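PDB 6KGH: penicillin-binding protein PbpB from Mycobacterium tuberculosis, which synthesises cross-linked peptidoglycan from lipid intermediates for the mycobacterial cell wall and binds penicillin. Local coordinates for residues V221-L226 against I511-D516; G268-I273 against G395-I400; Q352-G357 against L390-G395; R406-I411 against P426-I431. All coordinates share one frame; numbering follows the deposited sequence.

Interaction 1: V221-L226 against I511-D516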
loop_
_atom_site.group_PDB
_atom_site.type_symbol
_atom_site.label_atom_id
_atom_site.label_comp_id
_atom_site.label_asym_id
_atom_site.label_seq_id
_atom_site.Cartn_x
_atom_site.Cartn_y
_atom_site.Cartn_z
ATOM N N VAL A 221 -11.005 -0.230 6.210
ATOM C CA VAL A 221 -10.482 -0.147 4.851
ATOM C C VAL A 221 -9.359 0.879 4.883
ATOM O O VAL A 221 -9.407 1.844 5.648
ATOM C CB VAL A 221 -11.577 0.243 3.819
ATOM C CG1 VAL A 221 -10.993 0.402 2.370
ATOM C CG2 VAL A 221 -12.731 -0.787 3.816
ATOM N N SER A 222 -8.330 0.650 4.064
ATOM C CA SER A 222 -7.234 1.593 3.943
ATOM C C SER A 222 -6.716 1.545 2.512
ATOM O O SER A 222 -6.921 0.567 1.790
ATOM C CB SER A 222 -6.115 1.291 4.948
ATOM O OG SER A 222 -5.775 -0.082 4.922
ATOM N N ALA A 223 -6.054 2.626 2.107
ATOM C CA ALA A 223 -5.518 2.743 0.761
ATOM C C ALA A 223 -4.297 3.656 0.800
ATOM O O ALA A 223 -4.209 4.573 1.624
ATOM C CB ALA A 223 -6.563 3.267 -0.249
ATOM N N VAL A 224 -3.350 3.375 -0.093
ATOM C CA VAL A 224 -2.124 4.154 -0.254
ATOM C C VAL A 224 -1.934 4.406 -1.739
ATOM O O VAL A 224 -2.088 3.486 -2.554
ATOM C CB VAL A 224 -0.891 3.424 0.321
ATOM C CG1 VAL A 224 0.402 4.166 -0.078
ATOM C CG2 VAL A 224 -0.987 3.319 1.863
ATOM N N VAL A 225 -1.627 5.647 -2.096
ATOM C CA VAL A 225 -1.266 5.997 -3.461
ATOM C C VAL A 225 0.171 6.521 -3.445
ATOM O O VAL A 225 0.469 7.506 -2.756
ATOM C CB VAL A 225 -2.222 7.040 -4.066
ATOM C CG1 VAL A 225 -1.774 7.372 -5.489
ATOM C CG2 VAL A 225 -3.710 6.546 -4.057
ATOM N N LEU A 226 1.049 5.881 -4.211
ATOM C CA LEU A 226 2.433 6.316 -4.352
ATOM C C LEU A 226 2.675 6.855 -5.751
ATOM O O LEU A 226 2.098 6.374 -6.728
ATOM C CB LEU A 226 3.413 5.166 -4.100
ATOM C CG LEU A 226 3.350 4.486 -2.741
ATOM C CD1 LEU A 226 4.356 3.330 -2.711
ATOM C CD2 LEU A 226 3.605 5.506 -1.591
ATOM N N ILE A 511 -1.206 1.995 -6.529
ATOM C CA ILE A 511 -2.337 2.055 -5.616
ATOM C C ILE A 511 -2.432 0.730 -4.884
ATOM O O ILE A 511 -2.500 -0.328 -5.521
ATOM C CB ILE A 511 -3.653 2.358 -6.346
ATOM C CG1 ILE A 511 -3.559 3.696 -7.069
ATOM C CG2 ILE A 511 -4.842 2.330 -5.337
ATOM C CD1 ILE A 511 -4.589 3.876 -8.189
ATOM N N GLY A 512 -2.467 0.792 -3.562
ATOM C CA GLY A 512 -2.656 -0.390 -2.731
ATOM C C GLY A 512 -3.833 -0.220 -1.791
ATOM O O GLY A 512 -3.984 0.824 -1.154
ATOM N N ILE A 513 -4.635 -1.273 -1.681
ATOM C CA ILE A 513 -5.904 -1.274 -0.957
ATOM C C ILE A 513 -5.956 -2.514 -0.081
ATOM O O ILE A 513 -5.594 -3.605 -0.525
ATOM C CB ILE A 513 -7.105 -1.284 -1.933
ATOM C CG1 ILE A 513 -7.132 0.005 -2.765
ATOM C CG2 ILE A 513 -8.416 -1.491 -1.181
ATOM C CD1 ILE A 513 -7.879 -0.132 -4.077
ATOM N N MET A 514 -6.454 -2.370 1.143
ATOM C CA MET A 514 -6.788 -3.534 1.952
ATOM C C MET A 514 -8.178 -3.363 2.550
ATOM O O MET A 514 -8.513 -2.279 3.044
ATOM C CB MET A 514 -5.750 -3.770 3.060
ATOM C CG MET A 514 -6.009 -5.067 3.846
ATOM S SD MET A 514 -7.153 -4.875 5.252
ATOM C CE MET A 514 -6.076 -4.208 6.524
ATOM N N LEU A 515 -8.976 -4.435 2.490
ATOM C CA LEU A 515 -10.289 -4.542 3.129
ATOM C C LEU A 515 -10.223 -5.624 4.193
ATOM O O LEU A 515 -9.824 -6.750 3.900
ATOM C CB LEU A 515 -11.376 -4.926 2.122
ATOM C CG LEU A 515 -12.051 -3.934 1.165
ATOM C CD1 LEU A 515 -11.085 -2.921 0.674
ATOM C CD2 LEU A 515 -12.688 -4.675 -0.034
ATOM N N ASP A 516 -10.632 -5.298 5.413
ATOM C CA ASP A 516 -10.592 -6.259 6.509
ATOM C C ASP A 516 -11.921 -7.011 6.547
ATOM O O ASP A 516 -12.910 -6.523 7.096
ATOM C CB ASP A 516 -10.311 -5.541 7.822
ATOM C CG ASP A 516 -10.276 -6.484 9.020
ATOM O OD1 ASP A 516 -10.624 -7.689 8.898
ATOM O OD2 ASP A 516 -9.885 -5.998 10.093
HETATM O O HOH W 1 -7.908 -1.647 6.178
#
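Val221 and Leu515 run alongside each other on one face of an antiparallel strand pair. Starting from CB, Val221 first passes the carbonyl of Met514, 4.0 Å from its O. The branches then divide. CG1, anti to the backbone N (chi1 177°), stays close to Met514 O and also meets the CD1 methyl of Leu515 at 3.7 Å. CG2 lies a little farther from the same methyl, so one leucine branch touches both tips of the valine. Two further non-hydrogen-bonded pairs follow on this face. Ala223 CB approaches Ile513 CG1 at 4.2 Å, and Val225 CG2 lies alongside Ile511 CG1 at 4.1 Å.

The backbones are joined through the alternate residues. Ser222 and Met514 exchange N-H...O bonds, as do Val224 and Gly512, whose Val224 N to Gly512 O bond is 2.8 Å long. Between these rungs Ala223 CA comes within 3.1 Å of Gly512 O, a CA-H...O contact. Ser222 OG adds a water link, 2.9 Å from a water that donates to Met514 O.

The two faces meet different helices. Val221, Ala223 and Val225 pack on helix 199-216, and Ile511 and Ile513 on helix 531-544; Ser222 and Val224, turned the other way, touch Leu390 of helix 390-401. A buried pair of adjacent strands, one from early and one from late in the domain, lying between helical layers, is typical of the central antiparallel sheet of the penicillin-binding transpeptidase fold.

Interaction 2: G268-I273 against G395-I400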
loop_
_atom_site.group_PDB
_atom_site.type_symbol
_atom_site.label_atom_id
_atom_site.label_comp_id
_atom_site.label_asym_id
_atom_site.label_seq_id
_atom_site.Cartn_x
_atom_site.Cartn_y
_atom_site.Cartn_z
ATOM N N GLY A 268 -1.340 -13.030 1.681
ATOM C CA GLY A 268 -2.031 -13.985 0.834
ATOM C C GLY A 268 -1.575 -13.813 -0.604
ATOM O O GLY A 268 -0.411 -13.500 -0.872
ATOM N N SER A 269 -2.517 -13.949 -1.542
ATOM C CA SER A 269 -2.136 -13.998 -2.952
ATOM C C SER A 269 -1.654 -12.655 -3.513
ATOM O O SER A 269 -1.113 -12.657 -4.626
ATOM C CB SER A 269 -3.304 -14.550 -3.785
ATOM O OG SER A 269 -4.492 -13.834 -3.533
ATOM N N VAL A 270 -1.786 -11.516 -2.806
ATOM C CA VAL A 270 -1.087 -10.333 -3.331
ATOM C C VAL A 270 0.418 -10.486 -3.268
ATOM O O VAL A 270 1.135 -9.710 -3.913
ATOM C CB VAL A 270 -1.283 -8.945 -2.675
ATOM C CG1 VAL A 270 -2.357 -8.118 -3.345
ATOM C CG2 VAL A 270 -1.246 -8.953 -1.135
ATOM N N ASN A 271 0.921 -11.406 -2.458
ATOM C CA ASN A 271 2.358 -11.606 -2.380
ATOM C C ASN A 271 2.933 -12.280 -3.622
ATOM O O ASN A 271 4.156 -12.385 -3.726
ATOM C CB ASN A 271 2.703 -12.445 -1.144
ATOM C CG ASN A 271 4.132 -12.251 -0.698
ATOM O OD1 ASN A 271 4.599 -11.120 -0.584
ATOM N ND2 ASN A 271 4.852 -13.356 -0.468
ATOM N N LYS A 272 2.097 -12.746 -4.553
ATOM C CA LYS A 272 2.606 -13.530 -5.678
ATOM C C LYS A 272 3.431 -12.709 -6.660
ATOM O O LYS A 272 4.103 -13.293 -7.514
ATOM C CB LYS A 272 1.446 -14.213 -6.393
ATOM C CG LYS A 272 0.766 -15.294 -5.508
ATOM C CD LYS A 272 -0.442 -15.932 -6.238
ATOM C CE LYS A 272 -1.146 -16.989 -5.385
ATOM N NZ LYS A 272 -2.397 -17.498 -6.027
ATOM N N ILE A 273 3.410 -11.381 -6.554
ATOM C CA ILE A 273 4.374 -10.563 -7.283
ATOM C C ILE A 273 5.814 -11.028 -7.032
ATOM O O ILE A 273 6.659 -10.976 -7.938
ATOM C CB ILE A 273 4.180 -9.076 -6.920
ATOM C CG1 ILE A 273 5.132 -8.214 -7.758
ATOM C CG2 ILE A 273 4.396 -8.845 -5.415
ATOM C CD1 ILE A 273 5.041 -6.738 -7.469
ATOM N N GLY A 395 4.672 -0.529 -1.705
ATOM C CA GLY A 395 6.058 -0.309 -2.101
ATOM C C GLY A 395 6.602 -1.404 -3.002
ATOM O O GLY A 395 7.423 -1.129 -3.889
ATOM N N MET A 396 6.134 -2.646 -2.812
ATOM C CA MET A 396 6.549 -3.756 -3.670
ATOM C C MET A 396 6.145 -3.503 -5.110
ATOM O O MET A 396 6.943 -3.684 -6.038
ATOM C CB MET A 396 5.936 -5.078 -3.189
ATOM C CG MET A 396 6.608 -5.717 -2.000
ATOM S SD MET A 396 6.434 -7.520 -2.020
ATOM C CE MET A 396 4.660 -7.765 -1.838
ATOM N N TYR A 397 4.893 -3.095 -5.322
ATOM C CA TYR A 397 4.438 -2.848 -6.684
ATOM C C TYR A 397 5.067 -1.590 -7.281
ATOM O O TYR A 397 5.223 -1.512 -8.512
ATOM C CB TYR A 397 2.910 -2.808 -6.706
ATOM C CG TYR A 397 2.351 -4.205 -6.549
ATOM C CD1 TYR A 397 2.349 -4.842 -5.306
ATOM C CD2 TYR A 397 1.871 -4.917 -7.659
ATOM C CE1 TYR A 397 1.850 -6.159 -5.161
ATOM C CE2 TYR A 397 1.385 -6.221 -7.532
ATOM C CZ TYR A 397 1.377 -6.838 -6.275
ATOM O OH TYR A 397 0.894 -8.128 -6.141
ATOM N N GLN A 398 5.472 -0.630 -6.440
ATOM C CA GLN A 398 6.235 0.519 -6.936
ATOM C C GLN A 398 7.558 0.090 -7.557
ATOM O O GLN A 398 8.007 0.695 -8.537
ATOM C CB GLN A 398 6.492 1.524 -5.806
ATOM C CG GLN A 398 7.217 2.802 -6.261
ATOM C CD GLN A 398 8.718 2.658 -6.255
ATOM O OE1 GLN A 398 9.274 1.838 -5.517
ATOM N NE2 GLN A 398 9.388 3.441 -7.093
ATOM N N ALA A 399 8.225 -0.914 -6.973
ATOM C CA ALA A 399 9.476 -1.406 -7.552
ATOM C C ALA A 399 9.269 -1.852 -8.990
ATOM O O ALA A 399 10.066 -1.530 -9.883
ATOM C CB ALA A 399 10.030 -2.573 -6.730
ATOM N N ILE A 400 8.195 -2.606 -9.226
ATOM C CA ILE A 400 7.883 -3.098 -10.563
ATOM C C ILE A 400 7.412 -1.953 -11.451
ATOM O O ILE A 400 7.730 -1.898 -12.648
ATOM C CB ILE A 400 6.832 -4.217 -10.436
ATOM C CG1 ILE A 400 7.462 -5.464 -9.800
ATOM C CG2 ILE A 400 6.143 -4.497 -11.767
ATOM C CD1 ILE A 400 8.693 -5.997 -10.555
#
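The SxxK motif of the penicillin-binding transpeptidases, Ser269 to Lys272 here, meets helix 390-401 through Val270, Asn271 and the next residue, Ile273. Ser269 is probably the residue acylated. Lys272 NZ is bonded to Ser324 OG and Asn326 OD1 of the SxN motif. The CB atoms of Ser269 and Lys272 point away from helix 390-401, and the contact is made by the residues between and after them. Tyr397 OH donates to Val270 O at 2.7 Å, placing that carbonyl at the ring edge, in its plane.

Ile273 is the central apolar residue. With CG1 anti to the backbone N (chi1 -176°) and the chain extended, CD1 settles over the centre of the Tyr397 ring, 3.6 Å from its centroid and 7° off the normal, a CH-pi contact. The ring is thus held at its hydroxyl and covered on one face. The same CD1 methyl touches Ile400 CG1 at 3.6 Å, while the other branch, CG2, packs against Met396 CE at 3.7 Å.

That methionine methyl also meets an amide. Asn271 ND2 is bonded to Leu380 O, but its buried OD1 has no polar partner in the model and instead lies 3.6 Å from Met396 CE.

Interaction 3: Q352-G357 against L390-G395. With NA (sodium ion), chain E.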
loop_
_atom_site.group_PDB
_atom_site.type_symbol
_atom_site.label_atom_id
_atom_site.label_comp_id
_atom_site.label_asym_id
_atom_site.label_seq_id
_atom_site.Cartn_x
_atom_site.Cartn_y
_atom_site.Cartn_z
ATOM N N GLN A 352 11.120 -5.082 6.818
ATOM C CA GLN A 352 11.951 -3.952 7.197
ATOM C C GLN A 352 11.090 -2.697 7.128
ATOM O O GLN A 352 10.314 -2.521 6.182
ATOM C CB GLN A 352 13.200 -3.837 6.254
ATOM C CG GLN A 352 13.854 -5.218 5.901
ATOM C CD GLN A 352 14.429 -5.324 4.459
ATOM O OE1 GLN A 352 15.399 -4.643 4.121
ATOM N NE2 GLN A 352 13.837 -6.200 3.622
ATOM N N ARG A 353 11.203 -1.833 8.137
ATOM C CA ARG A 353 10.555 -0.531 8.043
ATOM C C ARG A 353 11.055 0.182 6.796
ATOM O O ARG A 353 12.217 0.047 6.416
ATOM C CB ARG A 353 10.844 0.324 9.284
ATOM C CG ARG A 353 10.147 -0.162 10.533
ATOM C CD ARG A 353 10.428 0.732 11.730
ATOM N NE ARG A 353 9.675 0.227 12.873
ATOM C CZ ARG A 353 10.145 -0.658 13.747
ATOM N NH1 ARG A 353 11.379 -1.135 13.621
ATOM N NH2 ARG A 353 9.373 -1.072 14.745
ATOM N N THR A 354 10.161 0.931 6.148
ATOM C CA THR A 354 10.554 1.689 4.971
ATOM C C THR A 354 11.359 2.934 5.333
ATOM O O THR A 354 12.066 3.454 4.477
ATOM C CB THR A 354 9.323 2.145 4.184
ATOM O OG1 THR A 354 8.579 3.049 5.012
ATOM C CG2 THR A 354 8.417 0.969 3.777
ATOM N N GLY A 355 11.232 3.446 6.560
ATOM C CA GLY A 355 11.767 4.759 6.877
ATOM C C GLY A 355 10.942 5.904 6.322
ATOM O O GLY A 355 11.477 6.995 6.089
ATOM N N VAL A 356 9.640 5.695 6.121
ATOM C CA VAL A 356 8.797 6.686 5.448
ATOM C C VAL A 356 8.742 8.027 6.182
ATOM O O VAL A 356 8.447 9.052 5.563
ATOM C CB VAL A 356 7.373 6.111 5.264
ATOM C CG1 VAL A 356 6.717 5.886 6.624
ATOM C CG2 VAL A 356 6.509 7.032 4.398
ATOM N N GLY A 357 8.998 8.048 7.486
ATOM C CA GLY A 357 8.932 9.270 8.260
ATOM C C GLY A 357 7.659 9.468 9.062
ATOM O O GLY A 357 7.274 10.619 9.308
ATOM N N LEU A 390 0.308 -2.173 4.653
ATOM C CA LEU A 390 -0.190 -1.707 3.363
ATOM C C LEU A 390 0.885 -0.927 2.613
ATOM O O LEU A 390 0.973 -1.000 1.384
ATOM C CB LEU A 390 -1.437 -0.827 3.570
ATOM C CG LEU A 390 -2.124 -0.381 2.266
ATOM C CD1 LEU A 390 -2.504 -1.607 1.419
ATOM C CD2 LEU A 390 -3.374 0.467 2.537
ATOM N N LEU A 391 1.679 -0.132 3.334
ATOM C CA LEU A 391 2.718 0.662 2.682
ATOM C C LEU A 391 3.794 -0.233 2.076
ATOM O O LEU A 391 4.217 -0.026 0.928
ATOM C CB LEU A 391 3.334 1.647 3.684
ATOM C CG LEU A 391 4.410 2.586 3.107
ATOM C CD1 LEU A 391 3.853 3.504 2.016
ATOM C CD2 LEU A 391 4.982 3.410 4.248
ATOM N N GLN A 392 4.251 -1.233 2.840
ATOM C CA GLN A 392 5.205 -2.200 2.300
ATOM C C GLN A 392 4.637 -2.903 1.077
ATOM O O GLN A 392 5.350 -3.106 0.084
ATOM C CB GLN A 392 5.570 -3.242 3.358
ATOM C CG GLN A 392 6.397 -2.728 4.518
ATOM C CD GLN A 392 6.659 -3.821 5.541
ATOM O OE1 GLN A 392 5.773 -4.619 5.837
ATOM N NE2 GLN A 392 7.884 -3.889 6.052
ATOM N N MET A 393 3.365 -3.322 1.152
ATOM C CA MET A 393 2.719 -3.989 0.022
ATOM C C MET A 393 2.728 -3.090 -1.202
ATOM O O MET A 393 3.132 -3.506 -2.299
ATOM C CB MET A 393 1.272 -4.378 0.397
ATOM C CG MET A 393 0.504 -5.114 -0.717
ATOM S SD MET A 393 -1.267 -5.245 -0.361
ATOM C CE MET A 393 -1.928 -3.842 -1.213
ATOM N N THR A 394 2.295 -1.837 -1.025
ATOM C CA THR A 394 2.287 -0.890 -2.139
ATOM C C THR A 394 3.701 -0.573 -2.619
ATOM O O THR A 394 3.918 -0.387 -3.823
ATOM C CB THR A 394 1.548 0.384 -1.715
ATOM O OG1 THR A 394 0.326 0.007 -1.067
ATOM C CG2 THR A 394 1.194 1.244 -2.914
ATOM N N GLY A 395 4.672 -0.529 -1.705
ATOM C CA GLY A 395 6.058 -0.309 -2.101
ATOM C C GLY A 395 6.602 -1.404 -3.002
ATOM O O GLY A 395 7.423 -1.129 -3.889
HETATM NA NA NA E . 7.107 -7.135 5.599
#
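Leu391 rests its CD2 methyl against Thr354 and Val356 together, in the bend of 352-357. This is the tight half of the contact. CD2 is 3.7 Å from Thr354 OG1 and 3.7 Å from Val356 CB, and both valine methyls come almost as near. Leucine CG lies anti to the backbone N (chi1 -178°), which carries the branch out from the helix towards the loop. Thr354 OG1 serves more than packing: it is bonded to Glu361 and takes a weak bond from Val356 N, an interaction that spans the turn at Gly355.

The other half is looser and more polar, and the loop here is partly open to solvent. Gln392 reaches across with an extended chain, yet its aliphatic part only skirts Thr354, with CG 4.3 Å from Thr354 CG2. The amide does the work. Gln392 NE2 donates to Gln352 O at 2.8 Å, bent to 145° at the hydrogen; the acceptor lies in the amide plane, while the donor stands above the carbonyl plane of Gln352. A second bond from Gln392 NE2, to Ala363 O, and one into its OE1 from Thr389 N fix the rotation of the amide. Gln392 OE1 also binds the sodium ion at 2.9 Å, a long distance for this metal.

Together the two halves tie the loop after helix 338-347 to the beginning of helix 390-401. Leu391 additionally touches Met236 of strand 233-238 and the loop residue Pro409, Val356 touches Val233 of that strand, and Leu390 and Thr394 pack against strand 221-227.

Interaction 4: R406-I411 against P426-I431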
loop_
_atom_site.group_PDB
_atom_site.type_symbol
_atom_site.label_atom_id
_atom_site.label_comp_id
_atom_site.label_asym_id
_atom_site.label_seq_id
_atom_site.Cartn_x
_atom_site.Cartn_y
_atom_site.Cartn_z
ATOM N N ARG A 406 13.233 -0.181 -6.698
ATOM C CA ARG A 406 12.389 0.192 -5.569
ATOM C C ARG A 406 12.945 1.442 -4.904
ATOM O O ARG A 406 14.131 1.499 -4.570
ATOM C CB ARG A 406 12.302 -0.960 -4.572
ATOM C CG ARG A 406 11.350 -0.697 -3.396
ATOM C CD ARG A 406 11.108 -1.970 -2.619
ATOM N NE ARG A 406 12.297 -2.505 -1.951
ATOM C CZ ARG A 406 12.786 -2.025 -0.806
ATOM N NH1 ARG A 406 12.199 -0.998 -0.210
ATOM N NH2 ARG A 406 13.849 -2.580 -0.245
ATOM N N VAL A 407 12.095 2.452 -4.739
ATOM C CA VAL A 407 12.424 3.676 -4.018
ATOM C C VAL A 407 11.579 3.693 -2.742
ATOM O O VAL A 407 10.350 3.875 -2.815
ATOM C CB VAL A 407 12.178 4.930 -4.868
ATOM C CG1 VAL A 407 12.708 6.185 -4.154
ATOM C CG2 VAL A 407 12.825 4.796 -6.274
ATOM N N PRO A 408 12.180 3.513 -1.566
ATOM C CA PRO A 408 11.407 3.502 -0.319
ATOM C C PRO A 408 10.522 4.731 -0.227
ATOM O O PRO A 408 10.946 5.847 -0.567
ATOM C CB PRO A 408 12.494 3.507 0.767
ATOM C CG PRO A 408 13.677 2.858 0.097
ATOM C CD PRO A 408 13.626 3.366 -1.317
ATOM N N PRO A 409 9.266 4.559 0.156
ATOM C CA PRO A 409 8.339 5.696 0.158
ATOM C C PRO A 409 8.711 6.694 1.239
ATOM O O PRO A 409 9.285 6.328 2.266
ATOM C CB PRO A 409 6.980 5.042 0.435
ATOM C CG PRO A 409 7.321 3.744 1.092
ATOM C CD PRO A 409 8.615 3.296 0.525
ATOM N N ARG A 410 8.412 7.975 0.967
ATOM C CA ARG A 410 8.648 9.088 1.884
ATOM C C ARG A 410 7.421 9.985 1.888
ATOM O O ARG A 410 6.805 10.193 0.838
ATOM C CB ARG A 410 9.891 9.929 1.455
ATOM C CG ARG A 410 11.218 9.197 1.557
ATOM C CD ARG A 410 11.527 8.921 3.004
ATOM N NE ARG A 410 12.814 8.267 3.241
ATOM C CZ ARG A 410 13.018 6.954 3.334
ATOM N NH1 ARG A 410 12.017 6.081 3.203
ATOM N NH2 ARG A 410 14.244 6.504 3.590
ATOM N N ILE A 411 7.078 10.541 3.059
ATOM C CA ILE A 411 5.935 11.448 3.170
ATOM C C ILE A 411 6.344 12.879 3.504
ATOM O O ILE A 411 5.528 13.801 3.325
ATOM C CB ILE A 411 4.887 10.937 4.189
ATOM C CG1 ILE A 411 3.526 11.609 3.949
ATOM C CG2 ILE A 411 5.334 11.173 5.644
ATOM C CD1 ILE A 411 2.347 10.773 4.441
ATOM N N PRO A 426 16.259 14.732 1.866
ATOM C CA PRO A 426 17.135 13.909 1.025
ATOM C C PRO A 426 16.409 12.675 0.505
ATOM O O PRO A 426 15.675 12.006 1.238
ATOM C CB PRO A 426 18.277 13.526 1.974
ATOM C CG PRO A 426 17.653 13.559 3.326
ATOM C CD PRO A 426 16.649 14.684 3.286
ATOM N N ARG A 427 16.614 12.384 -0.779
ATOM C CA ARG A 427 15.985 11.231 -1.413
ATOM C C ARG A 427 16.626 9.940 -0.902
ATOM O O ARG A 427 17.839 9.891 -0.703
ATOM C CB ARG A 427 16.126 11.335 -2.932
ATOM C CG ARG A 427 15.326 12.509 -3.539
ATOM C CD ARG A 427 13.951 12.000 -4.075
ATOM N NE ARG A 427 13.065 11.636 -2.974
ATOM C CZ ARG A 427 12.244 10.580 -2.966
ATOM N NH1 ARG A 427 12.177 9.742 -4.004
ATOM N NH2 ARG A 427 11.509 10.348 -1.888
ATOM N N PRO A 428 15.845 8.883 -0.664
ATOM C CA PRO A 428 16.437 7.624 -0.189
ATOM C C PRO A 428 17.239 6.930 -1.286
ATOM O O PRO A 428 17.053 7.173 -2.476
ATOM C CB PRO A 428 15.215 6.791 0.206
ATOM C CG PRO A 428 14.149 7.269 -0.762
ATOM C CD PRO A 428 14.395 8.755 -0.909
ATOM N N ASP A 429 18.120 6.024 -0.866
ATOM C CA ASP A 429 18.867 5.197 -1.811
ATOM C C ASP A 429 17.950 4.202 -2.531
ATOM O O ASP A 429 17.093 3.567 -1.906
ATOM C CB ASP A 429 19.971 4.423 -1.078
ATOM C CG ASP A 429 21.225 5.261 -0.830
ATOM O OD1 ASP A 429 21.588 6.089 -1.691
ATOM O OD2 ASP A 429 21.848 5.082 0.238
ATOM N N ASP A 430 18.170 4.076 -3.847
ATOM C CA ASP A 430 17.559 3.090 -4.740
ATOM C C ASP A 430 17.877 1.660 -4.316
ATOM O O ASP A 430 18.949 1.374 -3.783
ATOM C CB ASP A 430 18.097 3.278 -6.180
ATOM C CG ASP A 430 17.476 4.457 -6.897
ATOM O OD1 ASP A 430 16.652 5.167 -6.288
ATOM O OD2 ASP A 430 17.804 4.683 -8.079
ATOM N N ILE A 431 16.960 0.740 -4.631
ATOM C CA ILE A 431 17.211 -0.700 -4.526
ATOM C C ILE A 431 16.800 -1.340 -5.847
ATOM O O ILE A 431 15.606 -1.367 -6.188
ATOM C CB ILE A 431 16.467 -1.366 -3.358
ATOM C CG1 ILE A 431 16.873 -0.752 -2.015
ATOM C CG2 ILE A 431 16.770 -2.852 -3.340
ATOM C CD1 ILE A 431 15.818 0.129 -1.409
HETATM O O HOH W 2 10.066 8.180 -1.723
#
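Pro428 is wedged against Val407 and Pro408 at the apolar centre of two extended, roughly antiparallel segments that form a single beta bridge, Arg406 with Ile431. The bridge pairs strand 405-406 with strand 431-432, and in the chain the two segments flank the antiparallel strands 412-416 and 422-424. The proline CG lies 3.8 Å from Val407 CG1, meeting that side chain nearly perpendicularly, and 4.0 Å from Pro408 CD. Farther along, Ile431 CD1 closes on Pro408 CG at 3.8 Å.

Outward from this apolar patch, flat charged groups lie over the aliphatic ones. Ile431 CD1 sits over one face of the Arg406 guanidinium, offset toward its rim; the arginine's NE is bonded to Lys347 O. The backbones of the same two residues form the hydrogen-bonded pair, with Arg406 N to Ile431 O at 2.7 Å and Ile431 N returning to Arg406 O. At the other end, Arg410 bends at chi2 (-67°) and lays a guanidinium face over Pro428 CB. Its NH1 is held by Pro409 O and Thr354 O.

The outer edge belongs to Arg427. Its guanidinium covers its own neighbour Pro428 with one face, stands 77° from the plane of the Arg410 guanidinium, and gives NH1 to Thr230 O. NH2, 3.6 Å from Arg410 CG, reaches a water lying in the guanidinium plane: that water accepts from Arg427 NH2 at 2.6 Å and donates to Pro408 O at 2.7 Å.

Helix 390-401 joins the four contacts. Residues 390-395 serve interaction 3 and 395-400 interaction 2, and the two share Gly395. Against the sheet of interaction 1 the helix lays Leu390, whose CD2 is 3.4 Å from Ser222 OG, and Thr394, whose OG1 is 3.4 Å from Gly512 CA. Interaction 4 is joined to it by a probable hydrogen bond, Gln398 OE1 to Val407 N at 3.0 Å, and to interaction 3 by another, Arg410 NH1 to Thr354 O at 2.9 Å. Interaction 2 holds Ser269, the probable acylated serine; the side chain of Met514 in interaction 1 is about 12 Å from that of Ser269, whereas interactions 3 and 4 lie away from that site.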